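Local coordinates for early endosome antigen 1 (Homo sapiens, PDB 3MJH), which probably serves as a Rab5 effector that tethers early endosomes before fusion, using a zinc finger at its N-terminal end to bind another protein, at residues C11-G16 with F22-A27. Residues are numbered along the deposited sequence; the frame is centred on the assembly and turned at random.
With ZN (zinc ion), chain G.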
ATOM      1  N   CYS B  11     -13.104   9.669  -9.219  1.00 38.67           N
ATOM      2  CA  CYS B  11     -14.419   9.309  -9.742  1.00 38.76           C
ATOM      3  C   CYS B  11     -14.492   7.871 -10.236  1.00 38.94           C
ATOM      4  O   CYS B  11     -15.518   7.442 -10.744  1.00 39.05           O
ATOM      5  CB  CYS B  11     -14.854  10.289 -10.838  1.00 38.90           C
ATOM      6  SG  CYS B  11     -13.836  10.233 -12.299  1.00 37.45           S
ATOM      7  N   MET B  12     -13.406   7.122 -10.064  1.00 39.40           N
ATOM      8  CA  MET B  12     -13.328   5.722 -10.508  1.00 39.88           C
ATOM      9  C   MET B  12     -13.403   5.550 -12.034  1.00 40.14           C
ATOM     10  O   MET B  12     -13.493   4.431 -12.517  1.00 39.87           O
ATOM     11  CB  MET B  12     -14.382   4.839  -9.819  1.00 39.83           C
ATOM     12  CG  MET B  12     -14.435   4.925  -8.295  1.00 40.89           C
ATOM     13  SD  MET B  12     -12.849   4.682  -7.492  1.00 43.21           S
ATOM     14  CE  MET B  12     -13.346   4.190  -5.850  1.00 40.64           C
ATOM     15  N   LYS B  13     -13.371   6.653 -12.785  1.00 40.94           N
ATOM     16  CA  LYS B  13     -13.294   6.573 -14.253  1.00 42.05           C
ATOM     17  C   LYS B  13     -12.071   5.743 -14.670  1.00 42.19           C
ATOM     18  O   LYS B  13     -10.953   5.961 -14.183  1.00 42.03           O
ATOM     19  CB  LYS B  13     -13.261   7.980 -14.880  1.00 42.47           C
ATOM     20  CG  LYS B  13     -13.444   8.028 -16.395  1.00 43.95           C
ATOM     21  CD  LYS B  13     -13.841   9.434 -16.845  1.00 46.34           C
ATOM     22  CE  LYS B  13     -13.800   9.594 -18.366  1.00 47.41           C
ATOM     23  NZ  LYS B  13     -14.800   8.733 -19.077  1.00 49.60           N
ATOM     24  N   SER B  14     -12.305   4.757 -15.529  1.00 42.36           N
ATOM     25  CA  SER B  14     -11.224   3.960 -16.084  1.00 42.39           C
ATOM     26  C   SER B  14     -10.770   4.571 -17.401  1.00 42.29           C
ATOM     27  O   SER B  14     -11.562   4.721 -18.333  1.00 42.06           O
ATOM     28  CB  SER B  14     -11.666   2.516 -16.303  1.00 42.54           C
ATOM     29  OG  SER B  14     -10.539   1.685 -16.508  1.00 43.72           O
ATOM     30  N   LEU B  15      -9.491   4.937 -17.471  1.00 41.85           N
ATOM     31  CA  LEU B  15      -8.934   5.508 -18.691  1.00 41.57           C
ATOM     32  C   LEU B  15      -7.953   4.534 -19.327  1.00 40.99           C
ATOM     33  O   LEU B  15      -7.444   3.640 -18.655  1.00 40.54           O
ATOM     34  CB  LEU B  15      -8.314   6.882 -18.407  1.00 41.75           C
ATOM     35  CG  LEU B  15      -9.435   7.778 -17.876  1.00 42.13           C
ATOM     36  CD1 LEU B  15      -9.114   8.356 -16.505  1.00 41.46           C
ATOM     37  CD2 LEU B  15      -9.917   8.843 -18.865  1.00 40.98           C
ATOM     38  N   GLY B  16      -7.717   4.696 -20.629  1.00 40.53           N
ATOM     39  CA  GLY B  16      -7.001   3.696 -21.420  1.00 39.55           C
ATOM     40  C   GLY B  16      -5.497   3.700 -21.262  1.00 39.20           C
ATOM     41  O   GLY B  16      -4.831   2.710 -21.563  1.00 39.42           O
ATOM     42  N   PHE B  22      -3.676  11.164 -16.471  1.00 33.49           N
ATOM     43  CA  PHE B  22      -3.122  12.472 -16.105  1.00 32.66           C
ATOM     44  C   PHE B  22      -3.920  13.602 -16.740  1.00 33.15           C
ATOM     45  O   PHE B  22      -4.258  14.578 -16.061  1.00 32.57           O
ATOM     46  CB  PHE B  22      -1.666  12.603 -16.559  1.00 32.20           C
ATOM     47  CG  PHE B  22      -0.672  11.954 -15.641  1.00 30.56           C
ATOM     48  CD1 PHE B  22      -0.301  12.569 -14.451  1.00 28.67           C
ATOM     49  CD2 PHE B  22      -0.080  10.743 -15.986  1.00 29.72           C
ATOM     50  CE1 PHE B  22       0.628  11.974 -13.608  1.00 28.08           C
ATOM     51  CE2 PHE B  22       0.855  10.145 -15.152  1.00 28.16           C
ATOM     52  CZ  PHE B  22       1.205  10.767 -13.957  1.00 29.44           C
ATOM     53  N   LYS B  23      -4.179  13.477 -18.048  1.00 33.74           N
ATOM     54  CA  LYS B  23      -5.036  14.407 -18.784  1.00 34.90           C
ATOM     55  C   LYS B  23      -6.403  14.548 -18.116  1.00 34.81           C
ATOM     56  O   LYS B  23      -6.834  15.662 -17.806  1.00 34.74           O
ATOM     57  CB  LYS B  23      -5.225  13.956 -20.244  1.00 35.17           C
ATOM     58  CG  LYS B  23      -4.092  14.330 -21.197  1.00 36.69           C
ATOM     59  CD  LYS B  23      -4.343  13.806 -22.630  1.00 36.54           C
ATOM     60  CE  LYS B  23      -3.218  14.260 -23.582  1.00 38.45           C
ATOM     61  NZ  LYS B  23      -3.437  13.875 -25.015  1.00 40.68           N
ATOM     62  N   HIS B  24      -7.091  13.420 -17.915  1.00 35.24           N
ATOM     63  CA  HIS B  24      -8.411  13.431 -17.289  1.00 35.50           C
ATOM     64  C   HIS B  24      -8.377  14.137 -15.937  1.00 35.19           C
ATOM     65  O   HIS B  24      -9.170  15.039 -15.694  1.00 35.17           O
ATOM     66  CB  HIS B  24      -8.962  12.012 -17.113  1.00 35.73           C
ATOM     67  CG  HIS B  24     -10.001  11.909 -16.038  1.00 37.20           C
ATOM     68  ND1 HIS B  24     -11.319  12.258 -16.244  1.00 38.10           N
ATOM     69  CD2 HIS B  24      -9.907  11.541 -14.737  1.00 37.65           C
ATOM     70  CE1 HIS B  24     -11.996  12.093 -15.120  1.00 37.64           C
ATOM     71  NE2 HIS B  24     -11.163  11.659 -14.191  1.00 38.29           N
ATOM     72  N   TYR B  25      -7.452  13.729 -15.069  1.00 35.59           N
ATOM     73  CA  TYR B  25      -7.356  14.277 -13.710  1.00 35.66           C
ATOM     74  C   TYR B  25      -7.168  15.799 -13.703  1.00 36.25           C
ATOM     75  O   TYR B  25      -7.838  16.510 -12.955  1.00 35.72           O
ATOM     76  CB  TYR B  25      -6.224  13.607 -12.918  1.00 35.88           C
ATOM     77  CG  TYR B  25      -6.338  13.796 -11.416  1.00 35.76           C
ATOM     78  CD1 TYR B  25      -6.918  12.812 -10.618  1.00 36.22           C
ATOM     79  CD2 TYR B  25      -5.881  14.959 -10.802  1.00 35.22           C
ATOM     80  CE1 TYR B  25      -7.029  12.969  -9.239  1.00 36.17           C
ATOM     81  CE2 TYR B  25      -6.002  15.142  -9.428  1.00 36.27           C
ATOM     82  CZ  TYR B  25      -6.571  14.133  -8.652  1.00 36.46           C
ATOM     83  OH  TYR B  25      -6.691  14.293  -7.301  1.00 35.92           O
ATOM     84  N   GLU B  26      -6.256  16.297 -14.532  1.00 36.68           N
ATOM     85  CA  GLU B  26      -5.985  17.739 -14.568  1.00 37.69           C
ATOM     86  C   GLU B  26      -7.153  18.580 -15.116  1.00 37.99           C
ATOM     87  O   GLU B  26      -7.326  19.748 -14.736  1.00 38.57           O
ATOM     88  CB  GLU B  26      -4.694  18.030 -15.343  1.00 37.65           C
ATOM     89  CG  GLU B  26      -3.419  17.619 -14.600  1.00 37.69           C
ATOM     90  CD  GLU B  26      -3.276  18.292 -13.239  1.00 38.67           C
ATOM     91  OE1 GLU B  26      -2.958  17.582 -12.253  1.00 37.44           O
ATOM     92  OE2 GLU B  26      -3.479  19.526 -13.154  1.00 36.89           O
ATOM     93  N   ALA B  27      -7.945  17.983 -15.997  1.00 38.15           N
ATOM     94  CA  ALA B  27      -9.096  18.661 -16.584  1.00 38.87           C
ATOM     95  C   ALA B  27     -10.309  18.688 -15.654  1.00 39.41           C
ATOM     96  O   ALA B  27     -11.160  19.565 -15.761  1.00 39.28           O
ATOM     97  CB  ALA B  27      -9.462  18.012 -17.900  1.00 38.73           C
TER
HETATM   98 ZN    ZN G  70     -11.819  11.284 -12.285  1.00 39.17          ZN
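H24 carries the contact of helix segment 22-27 with C11, K13 and L15, its side chain held by the zinc at NE2 and by aliphatic carbons of K13 at CE1 and L15 at CB and CG. With CG anti to the backbone N (chi1 157°), the side chain leaves the helix toward 11-16. The L15 side chain crosses that of H24 at about a right angle, both its methyls on one side of the root of the ring: CD1 lies 3.7 Å from H24 CG, and CD2 is 3.7 Å from H24 CB. K13 runs obliquely past the ring, its CD 3.7 Å from H24 CE1, before the chain turns at chi4 and carries the ammonium away. H24 NE2 binds the zinc ion at 2.0 Å. C11 SG lies 3.6 Å from H24 NE2, binds the zinc ion at 2.3 Å and accepts a weak hydrogen bond from K13 N, which could temper the charge on the thiolate. One residue on, Y25 packs edge-to-face with H29, while its OH hydrogen-bonds a basic side chain of another protein chain. C8 and H29 complete the site, whose zinc ties helix 18-28 to the loop carrying C8 and C11 in a C2H2 (Cys2His2) zinc finger.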